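Local atomic coordinates of probable dehydrogenase (Bordetella bronchiseptica, PDB entry 3MOI), a protein that probably acts as an NAD(P)-dependent oxidoreductase of the GFO/IDH/MocA family, its physiological substrate being unknown. Residues K2-C8 with Q64-I70; L99-D105 with K366-E370; E164-T168 with R208-G212; Q192-R198 with A216-D222; A314-G318 with E329-I333. The contacts are given in a common frame with arbitrary orientation. Residue numbers count along the deposited sequence, not the author numbering.

Contact 1: K2-C8 with Q64-I70; sequences KIRFGIC and QMDAVYI
Strand 3-8 is extended (phi -90 to -122°) and runs parallel to strand 67-70, the axes 4.6 Å apart at closest and inclined by 31°, in a register from Phe5 opposite Ala67 to Cys8 opposite Ile70. Backbone hydrogen bonds run from Ala67 N to Arg4 O (3.1 Å), Gly6 N to Ala67 O (3.0 Å), Tyr69 N to Gly6 O (2.9 Å) and Cys8 N to Tyr69 O (2.8 Å). These are neighbouring central strands of the parallel Rossmann sheet; helix 12-24 covers the face bearing Phe5, Ile7 and Tyr69, helices 56-62 and 77-86 that of Cys8 and Ile70. Apolar contacts are Phe5 CE2 to Ala67 CB (3.5 Å) and Ile7 CG2 to CD2 at the edge of the Tyr69 ring (3.9 Å; Tyr69 chi1 t). Met65 SD approaches Gly6 CA to 3.6 Å, where a CB would clash. Where the strands begin, Asp66 (chi1 m) points its CB toward the first strand, its N donating to Arg4 O (2.7 Å) and its OD2 accepting from Arg4 N (2.9 Å) and NE (3.2 Å), while Arg4 NH2 completes the salt bridge to Asp66 OD1 (3.0 Å). A water links Arg4 NH1 (2.8 Å) to Gln64 NE2 (2.9 Å).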
# COMPACT_ATOMS: atom_id res chain seq x y z
N LYS A 2 -1.58 21.44 36.89
CA LYS A 2 -1.58 22.42 35.78
C LYS A 2 -0.17 22.87 35.34
O LYS A 2 0.60 23.43 36.11
CB LYS A 2 -2.42 23.64 36.10
CG LYS A 2 -2.91 24.40 34.85
CD LYS A 2 -4.41 24.70 34.96
CE LYS A 2 -5.02 25.35 33.72
NZ LYS A 2 -6.34 26.00 34.05
N ILE A 3 0.15 22.62 34.08
CA ILE A 3 1.46 22.94 33.53
C ILE A 3 1.46 24.35 32.94
O ILE A 3 0.66 24.70 32.10
CB ILE A 3 1.85 21.87 32.46
CG1 ILE A 3 1.72 20.46 33.04
CG2 ILE A 3 3.24 22.08 31.93
CD1 ILE A 3 2.16 20.36 34.54
N ARG A 4 2.36 25.17 33.41
CA ARG A 4 2.48 26.50 32.89
C ARG A 4 3.51 26.46 31.73
O ARG A 4 4.67 26.09 31.93
CB ARG A 4 2.90 27.50 33.97
CG ARG A 4 1.93 27.66 35.14
CD ARG A 4 2.58 28.35 36.35
NE ARG A 4 3.78 27.62 36.72
CZ ARG A 4 4.54 27.85 37.81
NH1 ARG A 4 4.23 28.80 38.70
NH2 ARG A 4 5.63 27.11 38.00
N PHE A 5 3.03 26.81 30.55
CA PHE A 5 3.76 26.65 29.31
C PHE A 5 4.17 27.97 28.75
O PHE A 5 3.38 28.90 28.79
CB PHE A 5 2.88 26.03 28.24
CG PHE A 5 3.00 24.58 28.15
CD1 PHE A 5 2.00 23.75 28.66
CD2 PHE A 5 4.10 24.00 27.55
CE1 PHE A 5 2.10 22.37 28.55
CE2 PHE A 5 4.21 22.62 27.46
CZ PHE A 5 3.22 21.82 27.94
N GLY A 6 5.39 28.04 28.23
CA GLY A 6 5.76 29.12 27.31
C GLY A 6 5.81 28.60 25.87
O GLY A 6 6.36 27.53 25.64
N ILE A 7 5.29 29.35 24.90
CA ILE A 7 5.44 28.97 23.51
C ILE A 7 6.60 29.65 22.87
O ILE A 7 6.71 30.85 22.94
CB ILE A 7 4.22 29.28 22.68
CG1 ILE A 7 2.98 28.63 23.30
CG2 ILE A 7 4.44 28.74 21.29
CD1 ILE A 7 1.80 28.59 22.36
N CYS A 8 7.48 28.91 22.22
CA CYS A 8 8.72 29.51 21.66
C CYS A 8 8.77 29.26 20.19
O CYS A 8 9.11 28.14 19.78
CB CYS A 8 9.94 28.86 22.32
SG CYS A 8 11.54 29.08 21.46
N GLN A 64 7.65 32.73 35.48
CA GLN A 64 7.58 31.45 36.20
C GLN A 64 6.88 30.55 35.18
O GLN A 64 5.84 30.93 34.64
CB GLN A 64 6.80 31.68 37.51
CG GLN A 64 7.24 30.95 38.82
CD GLN A 64 7.57 31.82 40.03
OE1 GLN A 64 8.22 32.78 39.86
NE2 GLN A 64 7.20 31.41 41.29
N MET A 65 7.54 29.44 34.78
CA MET A 65 6.92 28.46 33.87
C MET A 65 7.43 27.02 34.15
O MET A 65 8.46 26.84 34.80
CB MET A 65 6.93 28.94 32.37
CG MET A 65 8.17 28.76 31.46
SD MET A 65 8.26 29.78 29.88
CE MET A 65 9.82 30.39 30.33
N ASP A 66 6.65 26.00 33.77
CA ASP A 66 7.06 24.61 34.05
C ASP A 66 7.63 23.92 32.84
O ASP A 66 8.42 22.97 32.99
CB ASP A 66 5.86 23.74 34.52
CG ASP A 66 5.24 24.23 35.80
OD1 ASP A 66 5.98 24.38 36.83
OD2 ASP A 66 4.03 24.54 35.72
N ALA A 67 7.17 24.33 31.65
CA ALA A 67 7.57 23.69 30.41
C ALA A 67 7.66 24.72 29.24
O ALA A 67 7.13 25.83 29.34
CB ALA A 67 6.62 22.57 30.05
N VAL A 68 8.31 24.32 28.15
CA VAL A 68 8.34 25.09 26.95
C VAL A 68 7.85 24.24 25.77
O VAL A 68 8.23 23.07 25.64
CB VAL A 68 9.75 25.61 26.63
CG1 VAL A 68 9.65 26.60 25.53
CG2 VAL A 68 10.32 26.39 27.81
N TYR A 69 7.03 24.83 24.93
CA TYR A 69 6.68 24.21 23.68
C TYR A 69 7.50 24.93 22.63
O TYR A 69 7.39 26.14 22.47
CB TYR A 69 5.18 24.28 23.41
CG TYR A 69 4.80 23.90 21.99
CD1 TYR A 69 5.01 22.61 21.48
CD2 TYR A 69 4.21 24.82 21.14
CE1 TYR A 69 4.65 22.28 20.15
CE2 TYR A 69 3.89 24.51 19.83
CZ TYR A 69 4.08 23.27 19.35
OH TYR A 69 3.69 23.07 18.05
N ILE A 70 8.38 24.19 21.98
CA ILE A 70 9.40 24.77 21.10
C ILE A 70 8.97 24.52 19.67
O ILE A 70 9.02 23.39 19.25
CB ILE A 70 10.80 24.09 21.31
CG1 ILE A 70 11.37 24.48 22.70
CG2 ILE A 70 11.77 24.47 20.20
CD1 ILE A 70 12.63 23.68 23.08
O HOH W 1 5.97 28.84 40.86

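Contact 2: L99-D105 with K366-E370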
# COMPACT_ATOMS: atom_id res chain seq x y z
N LEU A 99 18.17 17.88 11.97
CA LEU A 99 18.67 17.20 10.80
C LEU A 99 20.00 16.51 11.11
O LEU A 99 20.48 15.71 10.30
CB LEU A 99 18.93 18.22 9.71
CG LEU A 99 17.87 18.62 8.67
CD1 LEU A 99 16.45 18.50 9.18
CD2 LEU A 99 18.24 20.03 8.09
N SER A 100 20.56 16.77 12.27
CA SER A 100 21.94 16.39 12.55
C SER A 100 22.11 15.38 13.76
O SER A 100 21.75 15.67 14.88
CB SER A 100 22.70 17.68 12.81
OG SER A 100 23.70 17.51 13.77
N ARG A 101 22.70 14.23 13.53
CA ARG A 101 22.93 13.33 14.62
C ARG A 101 23.70 13.92 15.80
O ARG A 101 23.35 13.65 16.96
CB ARG A 101 23.66 12.13 14.08
CG ARG A 101 22.80 11.24 13.10
CD ARG A 101 23.66 10.34 12.25
NE ARG A 101 23.52 8.94 12.68
CZ ARG A 101 24.28 8.29 13.58
NH1 ARG A 101 25.29 8.91 14.20
NH2 ARG A 101 24.00 7.00 13.87
N ASP A 102 24.72 14.71 15.54
CA ASP A 102 25.47 15.36 16.59
C ASP A 102 24.57 16.27 17.41
O ASP A 102 24.66 16.32 18.66
CB ASP A 102 26.59 16.23 16.00
CG ASP A 102 27.70 15.44 15.34
OD1 ASP A 102 28.00 14.28 15.74
OD2 ASP A 102 28.34 16.03 14.41
N GLU A 103 23.77 17.06 16.72
CA GLU A 103 22.78 17.86 17.43
C GLU A 103 21.92 16.98 18.33
O GLU A 103 21.75 17.23 19.56
CB GLU A 103 21.91 18.68 16.48
CG GLU A 103 22.69 19.88 15.89
CD GLU A 103 21.82 20.96 15.18
OE1 GLU A 103 20.59 20.95 15.26
OE2 GLU A 103 22.42 21.88 14.52
N ALA A 104 21.36 15.95 17.74
CA ALA A 104 20.51 15.06 18.49
C ALA A 104 21.25 14.55 19.73
O ALA A 104 20.66 14.40 20.75
CB ALA A 104 20.05 13.98 17.66
N ASP A 105 22.55 14.33 19.66
CA ASP A 105 23.29 13.88 20.82
C ASP A 105 23.41 14.99 21.80
O ASP A 105 23.30 14.73 22.97
CB ASP A 105 24.70 13.34 20.47
CG ASP A 105 24.65 11.96 19.79
OD1 ASP A 105 23.55 11.29 19.83
OD2 ASP A 105 25.69 11.54 19.23
N LYS A 366 15.88 10.86 17.85
CA LYS A 366 17.12 10.57 17.10
C LYS A 366 16.91 9.35 16.24
O LYS A 366 17.29 9.34 15.06
CB LYS A 366 18.36 10.35 17.98
CG LYS A 366 19.64 10.02 17.21
CD LYS A 366 20.85 9.82 18.12
CE LYS A 366 22.16 9.74 17.31
NZ LYS A 366 23.35 9.49 18.22
N ASP A 367 16.30 8.35 16.84
CA ASP A 367 15.98 7.14 16.16
C ASP A 367 15.13 7.35 14.92
O ASP A 367 15.44 6.80 13.84
CB ASP A 367 15.36 6.12 17.11
CG ASP A 367 15.06 4.82 16.41
OD1 ASP A 367 15.94 3.88 16.39
OD2 ASP A 367 13.96 4.78 15.80
N THR A 368 14.12 8.21 15.00
CA THR A 368 13.36 8.53 13.80
C THR A 368 14.23 9.28 12.80
O THR A 368 14.18 9.05 11.55
CB THR A 368 12.13 9.32 14.17
OG1 THR A 368 11.27 8.45 14.90
CG2 THR A 368 11.38 9.87 12.93
N LEU A 369 15.06 10.18 13.29
CA LEU A 369 15.98 10.86 12.35
C LEU A 369 16.81 9.77 11.66
O LEU A 369 16.91 9.80 10.44
CB LEU A 369 16.84 11.88 13.06
CG LEU A 369 18.00 12.54 12.32
CD1 LEU A 369 17.57 13.37 11.09
CD2 LEU A 369 18.71 13.38 13.30
N GLU A 370 17.28 8.73 12.37
CA GLU A 370 18.17 7.76 11.68
C GLU A 370 17.42 6.99 10.67
O GLU A 370 17.97 6.64 9.64
CB GLU A 370 18.85 6.81 12.63
CG GLU A 370 19.92 7.50 13.45
CD GLU A 370 20.46 6.67 14.60
OE1 GLU A 370 20.01 5.52 14.80
OE2 GLU A 370 21.38 7.15 15.31
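An antiparallel helix-helix contact joins the start of helix 101-114, in the Rossmann-fold part of the chain, to helix 362-381 near the C-terminus. The axes of segments 101-105 and 366-370 approach to 10.2 Å with 171° between their directions. Ser100 is the N-cap of the first helix, its OG accepting from Glu103 N at 3.0 Å. Between the helices, Leu369 points toward the other segment and packs against the backbone at the helix start, with CD1 3.8 Å from Leu99 O and CD2 4.0 Å from Ser100 C; Tyr176 of helix 174-177 touches both leucine side chains. Ala104, whose small CB also points inward, meets Lys366 CG at 4.0 Å, and here the CA atoms of Ala104 and Lys366 come within 5.8 Å. With all four chi angles t, Lys366 passes alongside Arg101 to the exposed margin. Arg101 NH2 and Glu370 OE2 form a salt bridge at 3.0 Å, but the carboxylate oxygen lies over the guanidinium face, so the attraction is one of charge without a directed N-H; the other oxygen, Glu370 OE1, is salt-bridged to Arg387. A second salt bridge carries a very short hydrogen bond, with Lys366 NZ only 2.4 Å from Asp105 OD1.

Contact 3: E164-T168 with R208-G212; sequences EELDT and RPTEG
Glu164 and Glu165 lie in a 3-10 segment that begins earlier; the chain continues through Leu166 and Asp167 to Thr168, which is again 3-10 in conformation. It meets a second loop, 208-212, most closely at Leu166 and Thr210 (CA-CA 5.3 Å). Glu165 adds little beyond its carbonyl O, 4.2 Å from Thr210 CG2. Leu166, with phi -104°, psi 30° and an m,t rotamer, is the residue most covered by the other loop: CD1 lies 3.6 Å from Arg208 NH2, over one face of the guanidinium, which is itself salt-bridged to Glu270. Its CB is 4.3 Å from Pro209 CD, and its O is 3.5 Å from that same CD. Pro209 (phi -88°, psi 61°) is the centre of an inverse gamma turn closed by Thr210 N to Arg208 O at 2.8 Å, which bends the second loop sharply. The CB of Asp167 points away, and its OD1 is hydrogen-bonded to Ser169 OG. Thr168 (chi1 m) points its CB toward the other loop: its OG1 donates to Glu211 OE1 at 2.5 Å and shares a hydrogen bond of 2.7 Å with Thr210 OG1. A water accepts from Thr168 N (2.7 Å) and donates to Pro209 O (2.6 Å). Loop 208-212 connects strand 194-202 to strand 213-220, while 164-168 leads toward helix 174-177, whose Tyr176 touches Thr168 and whose Ile174 and Ile175 touch Glu211.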
# COMPACT_ATOMS: atom_id res chain seq x y z
N GLU A 164 13.61 27.89 0.92
CA GLU A 164 14.37 26.87 1.66
C GLU A 164 13.59 25.55 1.94
O GLU A 164 14.21 24.50 2.16
CB GLU A 164 14.89 27.42 2.97
CG GLU A 164 13.79 27.93 3.95
CD GLU A 164 13.53 29.47 3.87
OE1 GLU A 164 13.71 30.08 2.74
OE2 GLU A 164 13.16 30.02 4.95
N GLU A 165 12.27 25.58 1.96
CA GLU A 165 11.51 24.34 2.16
C GLU A 165 11.50 23.43 0.92
O GLU A 165 10.99 22.29 1.02
CB GLU A 165 10.07 24.64 2.52
CG GLU A 165 9.83 25.21 3.87
CD GLU A 165 8.35 25.53 4.04
OE1 GLU A 165 7.94 26.62 3.62
OE2 GLU A 165 7.60 24.69 4.56
N LEU A 166 11.97 23.93 -0.23
CA LEU A 166 12.17 23.11 -1.47
C LEU A 166 13.65 22.77 -1.72
O LEU A 166 14.09 22.63 -2.88
CB LEU A 166 11.55 23.80 -2.71
CG LEU A 166 10.11 24.28 -2.48
CD1 LEU A 166 9.60 25.18 -3.60
CD2 LEU A 166 9.19 23.09 -2.22
N ASP A 167 14.41 22.67 -0.63
CA ASP A 167 15.79 22.25 -0.63
C ASP A 167 16.00 21.21 0.48
O ASP A 167 16.09 21.52 1.69
CB ASP A 167 16.70 23.45 -0.42
CG ASP A 167 18.21 23.11 -0.50
OD1 ASP A 167 18.57 21.92 -0.53
OD2 ASP A 167 19.03 24.07 -0.51
N THR A 168 16.08 19.97 0.06
CA THR A 168 16.32 18.89 1.00
C THR A 168 17.51 19.19 1.92
O THR A 168 17.46 18.86 3.09
CB THR A 168 16.55 17.54 0.27
OG1 THR A 168 15.41 17.25 -0.55
CG2 THR A 168 16.78 16.37 1.29
N ARG A 208 10.54 22.24 -8.16
CA ARG A 208 10.42 22.15 -6.71
C ARG A 208 11.22 20.93 -6.24
O ARG A 208 10.64 19.98 -5.80
CB ARG A 208 8.95 22.05 -6.29
CG ARG A 208 7.99 22.99 -7.00
CD ARG A 208 6.68 23.14 -6.22
NE ARG A 208 6.67 24.44 -5.54
CZ ARG A 208 6.05 24.71 -4.40
NH1 ARG A 208 5.36 23.80 -3.74
NH2 ARG A 208 6.12 25.93 -3.92
N PRO A 209 12.55 21.01 -6.29
CA PRO A 209 13.37 19.82 -6.35
C PRO A 209 13.73 19.25 -5.01
O PRO A 209 14.89 19.15 -4.66
CB PRO A 209 14.63 20.32 -7.09
CG PRO A 209 14.75 21.71 -6.73
CD PRO A 209 13.37 22.22 -6.30
N THR A 210 12.71 18.86 -4.26
CA THR A 210 12.93 18.14 -3.07
C THR A 210 12.11 16.86 -3.21
O THR A 210 11.38 16.70 -4.15
CB THR A 210 12.54 18.94 -1.83
OG1 THR A 210 12.88 18.18 -0.64
CG2 THR A 210 11.06 19.27 -1.83
N GLU A 211 12.23 15.95 -2.27
CA GLU A 211 11.55 14.70 -2.38
C GLU A 211 10.05 14.92 -2.23
O GLU A 211 9.61 15.48 -1.25
CB GLU A 211 12.05 13.73 -1.31
CG GLU A 211 13.42 13.14 -1.59
CD GLU A 211 14.59 14.02 -1.22
OE1 GLU A 211 14.37 14.95 -0.41
OE2 GLU A 211 15.74 13.80 -1.76
N GLY A 212 9.29 14.49 -3.21
CA GLY A 212 7.86 14.43 -3.09
C GLY A 212 7.21 13.07 -2.98
O GLY A 212 6.05 13.00 -2.57
O HOH W 2 16.46 19.39 -2.58

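Contact 4: Q192-R198 with A216-D222; sequences QRITAVR and AMLTLED
A beta hairpin in the large mixed sheet of the C-terminal domain supplies these antiparallel strands; segments 194-198 and 216-220 have axes 4.7 Å apart at closest, at 151°. Arg198 and Met217 form a hydrogen-bonded pair (Arg198 N to Met217 O 3.0 Å, Met217 N to Arg198 O 2.8 Å), Val197 and Leu218 a non-hydrogen-bonded one. A classic beta bulge follows: Thr195 (phi -108°, psi -10°) and Ala196 both face Thr219, whose O accepts from Thr195 N (2.8 Å) and weakly from Ala196 N (3.3 Å). On the face of Val197, Ile194 (m,t) fits between Leu218 and Leu220 (m,t), CD1 4.1 Å from Leu218 CD2 and CG1 3.7 Å from Leu220 CD2, and Leu218 CD1 lies 4.4 Å from Val197 CG1; Ile183 of helix 179-190 and Ala374 of helix 362-381 cover this apolar face. On the other face Ala196 CB lies against Thr219 CB (3.8 Å). That face meets the second subunit, where Arg198 hydrogen-bonds to Gln384 and Thr219 of that chain and the two Met217 side chains pack together. Thr195 CG2 rests 3.8 Å from Glu221 CB, and Arg193 N donates to Glu221 OE1 (3.2 Å). Gln192 (chi1 m), its CB toward segment 216-222, delivers its OE1 to Asp222 N at 2.6 Å.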
# COMPACT_ATOMS: atom_id res chain seq x y z
N GLN A 192 8.03 -1.98 18.16
CA GLN A 192 9.29 -2.58 17.74
C GLN A 192 10.32 -1.61 17.13
O GLN A 192 9.99 -0.62 16.51
CB GLN A 192 9.01 -3.68 16.76
CG GLN A 192 8.27 -4.92 17.39
CD GLN A 192 8.26 -6.05 16.41
OE1 GLN A 192 9.34 -6.60 16.09
NE2 GLN A 192 7.07 -6.39 15.88
N ARG A 193 11.59 -1.90 17.33
CA ARG A 193 12.64 -1.23 16.66
C ARG A 193 12.60 -1.56 15.16
O ARG A 193 12.35 -2.69 14.73
CB ARG A 193 13.98 -1.60 17.26
CG ARG A 193 15.20 -0.90 16.59
CD ARG A 193 16.49 -1.07 17.39
NE ARG A 193 17.68 -1.05 16.53
CZ ARG A 193 18.40 0.04 16.28
NH1 ARG A 193 18.05 1.20 16.84
NH2 ARG A 193 19.45 -0.02 15.47
N ILE A 194 12.85 -0.54 14.36
CA ILE A 194 13.03 -0.70 12.96
C ILE A 194 14.48 -1.12 12.74
O ILE A 194 15.38 -0.37 13.04
CB ILE A 194 12.74 0.64 12.27
CG1 ILE A 194 11.27 0.99 12.48
CG2 ILE A 194 13.07 0.53 10.84
CD1 ILE A 194 10.81 2.36 12.08
N THR A 195 14.70 -2.30 12.21
CA THR A 195 16.07 -2.85 12.06
C THR A 195 16.57 -2.88 10.62
O THR A 195 17.73 -3.11 10.40
CB THR A 195 16.20 -4.32 12.56
OG1 THR A 195 15.21 -5.11 11.90
CG2 THR A 195 15.98 -4.40 14.08
N ALA A 196 15.72 -2.62 9.64
CA ALA A 196 16.25 -2.47 8.28
C ALA A 196 15.30 -1.62 7.42
O ALA A 196 14.11 -1.56 7.69
CB ALA A 196 16.49 -3.84 7.64
N VAL A 197 15.84 -1.00 6.39
CA VAL A 197 15.13 -0.05 5.56
C VAL A 197 15.52 -0.26 4.12
O VAL A 197 16.72 -0.11 3.77
CB VAL A 197 15.51 1.38 5.87
CG1 VAL A 197 14.71 2.31 4.99
CG2 VAL A 197 15.32 1.69 7.32
N ARG A 198 14.52 -0.60 3.29
CA ARG A 198 14.64 -0.51 1.87
C ARG A 198 13.68 0.57 1.38
O ARG A 198 12.45 0.43 1.56
CB ARG A 198 14.27 -1.86 1.23
CG ARG A 198 14.27 -1.87 -0.28
CD ARG A 198 15.66 -1.52 -0.87
NE ARG A 198 15.59 -1.49 -2.32
CZ ARG A 198 15.67 -0.39 -3.05
NH1 ARG A 198 15.89 0.76 -2.45
NH2 ARG A 198 15.56 -0.45 -4.40
N ALA A 216 8.72 2.59 0.62
CA ALA A 216 9.62 1.91 1.57
C ALA A 216 9.04 0.68 2.21
O ALA A 216 7.85 0.61 2.47
CB ALA A 216 10.09 2.88 2.73
N MET A 217 9.94 -0.26 2.50
CA MET A 217 9.64 -1.40 3.28
C MET A 217 10.56 -1.36 4.50
O MET A 217 11.83 -1.42 4.39
CB MET A 217 9.83 -2.73 2.54
CG MET A 217 8.99 -3.83 3.28
SD MET A 217 8.91 -5.48 2.69
CE MET A 217 9.30 -4.95 1.14
N LEU A 218 9.93 -1.34 5.65
CA LEU A 218 10.62 -1.26 6.91
C LEU A 218 10.62 -2.64 7.56
O LEU A 218 9.53 -3.22 7.80
CB LEU A 218 9.90 -0.26 7.82
CG LEU A 218 10.22 1.24 7.79
CD1 LEU A 218 10.66 1.74 6.49
CD2 LEU A 218 9.10 2.12 8.40
N THR A 219 11.79 -3.17 7.86
CA THR A 219 11.82 -4.42 8.58
C THR A 219 11.83 -4.17 10.11
O THR A 219 12.64 -3.42 10.61
CB THR A 219 13.03 -5.25 8.20
OG1 THR A 219 13.00 -5.50 6.80
CG2 THR A 219 13.05 -6.58 9.00
N LEU A 220 10.94 -4.81 10.83
CA LEU A 220 10.89 -4.66 12.25
C LEU A 220 11.62 -5.86 12.86
O LEU A 220 12.16 -6.73 12.22
CB LEU A 220 9.47 -4.55 12.74
CG LEU A 220 8.60 -3.47 12.09
CD1 LEU A 220 7.22 -3.55 12.66
CD2 LEU A 220 9.15 -2.08 12.29
N GLU A 221 11.65 -5.89 14.15
CA GLU A 221 12.73 -6.55 14.82
C GLU A 221 12.36 -7.98 15.05
O GLU A 221 13.25 -8.83 15.08
CB GLU A 221 12.99 -5.75 16.08
CG GLU A 221 13.74 -6.31 17.20
CD GLU A 221 13.71 -5.24 18.38
OE1 GLU A 221 12.62 -4.59 18.69
OE2 GLU A 221 14.84 -5.04 18.94
N ASP A 222 11.06 -8.28 15.19
CA ASP A 222 10.66 -9.70 15.36
C ASP A 222 10.43 -10.36 14.00
O ASP A 222 9.97 -11.46 13.94
CB ASP A 222 9.44 -9.86 16.30
CG ASP A 222 8.09 -9.45 15.63
OD1 ASP A 222 8.15 -8.86 14.51
OD2 ASP A 222 6.99 -9.72 16.23

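Contact 5: A314-G318 with E329-I333; sequences ASPEG and EVPAI
This is a turn-to-strand contact near the margin of the large mixed sheet, where the loop joining strands 310-314 and 318-323 meets the end of strand 326-331, an outermost strand within the chain. The loop folds back on itself through Ser315 N to Gly318 O (2.7 Å). Ser315, with chi1 p, forms an ST turn by accepting Glu317 N at OG (3.0 Å), and Gly318 N adds a weak bond to the same OG (2.8 Å). Pro316 (-63/-20°) and Glu317 (-115/-10°) carry the chain through the turn into Gly318 at 163/-131°, a conformation suited to glycine because a CB would strike the preceding carbonyl. Across the contact Gly318 and Pro331 make an antiparallel non-hydrogen-bonded pair, CA-CA 4.2 Å, with Gly318 CA 3.1 Å from Val330 O in a CA-H...O contact; a side chain pointing toward that strand would collide with it. Just beyond, Ala332 N donates to Glu317 O at 3.0 Å, and Pro331 CA lies 3.5 Å from that carbonyl oxygen. Glu329, exposed and extended (chi1 and chi2 t), points toward the turn, where its OE2 accepts from Ser315 OG at 2.7 Å and lies 3.6 Å from Glu317 CB. Ser315 OG thus gives its proton to the carboxylate while accepting from the turn's backbone, so one hydroxyl ties the turn's internal shape to the strand beside it.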
# COMPACT_ATOMS: atom_id res chain seq x y z
N ALA A 314 -7.86 2.55 10.81
CA ALA A 314 -8.33 3.72 11.54
C ALA A 314 -9.63 4.14 10.91
O ALA A 314 -9.77 4.01 9.71
CB ALA A 314 -7.34 4.85 11.49
N SER A 315 -10.57 4.60 11.73
CA SER A 315 -11.84 5.11 11.25
C SER A 315 -12.03 6.54 11.73
O SER A 315 -11.24 7.06 12.55
CB SER A 315 -12.96 4.24 11.80
OG SER A 315 -13.35 4.64 13.11
N PRO A 316 -13.10 7.17 11.27
CA PRO A 316 -13.44 8.50 11.80
C PRO A 316 -13.78 8.54 13.29
O PRO A 316 -13.73 9.59 13.89
CB PRO A 316 -14.69 8.90 10.99
CG PRO A 316 -14.81 7.91 9.91
CD PRO A 316 -14.19 6.65 10.45
N GLU A 317 -14.14 7.40 13.88
CA GLU A 317 -14.53 7.33 15.28
C GLU A 317 -13.56 6.48 16.14
O GLU A 317 -13.66 6.48 17.36
CB GLU A 317 -15.97 6.78 15.39
CG GLU A 317 -17.05 7.82 15.82
CD GLU A 317 -17.98 8.34 14.68
OE1 GLU A 317 -18.46 7.54 13.81
OE2 GLU A 317 -18.24 9.58 14.70
N GLY A 318 -12.62 5.76 15.53
CA GLY A 318 -11.82 4.84 16.32
C GLY A 318 -11.14 3.86 15.42
O GLY A 318 -10.52 4.26 14.42
N GLU A 329 -16.35 -2.07 15.54
CA GLU A 329 -15.71 -0.77 15.73
C GLU A 329 -15.33 -0.58 17.20
O GLU A 329 -16.06 -1.00 18.09
CB GLU A 329 -16.60 0.39 15.22
CG GLU A 329 -15.85 1.75 15.02
CD GLU A 329 -16.53 2.72 14.02
OE1 GLU A 329 -17.73 2.49 13.70
OE2 GLU A 329 -15.88 3.71 13.56
N VAL A 330 -14.16 0.01 17.44
CA VAL A 330 -13.71 0.38 18.78
C VAL A 330 -13.54 1.89 18.84
O VAL A 330 -12.75 2.43 18.11
CB VAL A 330 -12.36 -0.27 19.10
CG1 VAL A 330 -11.82 0.21 20.49
CG2 VAL A 330 -12.49 -1.79 19.02
N PRO A 331 -14.27 2.57 19.72
CA PRO A 331 -14.02 4.01 19.85
C PRO A 331 -12.58 4.39 20.26
O PRO A 331 -11.92 3.67 21.00
CB PRO A 331 -15.00 4.43 20.97
CG PRO A 331 -15.34 3.17 21.66
CD PRO A 331 -15.41 2.18 20.55
N ALA A 332 -12.15 5.53 19.77
CA ALA A 332 -10.85 6.08 20.07
C ALA A 332 -10.68 6.41 21.55
O ALA A 332 -11.47 7.15 22.16
CB ALA A 332 -10.64 7.32 19.23
N ILE A 333 -9.60 5.91 22.12
CA ILE A 333 -9.25 6.26 23.47
C ILE A 333 -9.38 7.78 23.74
O ILE A 333 -8.79 8.59 23.05
CB ILE A 333 -7.90 5.68 23.87
CG1 ILE A 333 -8.01 4.12 23.89
CG2 ILE A 333 -7.52 6.21 25.25
CD1 ILE A 333 -6.66 3.34 24.12

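Contact 1 lies in the parallel sheet of the N-terminal Rossmann fold and closes before contact 2 opens; contacts 4 and 5 belong to the mixed sheet, centres 27 Å apart. Contacts 1 and 4 are on opposite sides of the chain's centre, their centres about 35 Å apart. Contact 2 bridges these regions, joining helix 101-114 to helix 362-381, and encloses contacts 3, 4 and 5 in its chain loop. It touches contact 4 through a weak ion pair, Asp367 with Arg193, and its nearest atoms are about 5 Å from contact 3. Contact 4 pairs the hairpin strands, while segment 208-212 of contact 3 is part of the loop joining them. The C-terminal helix thus links the probable nucleotide-binding region with the dimer-forming sheet.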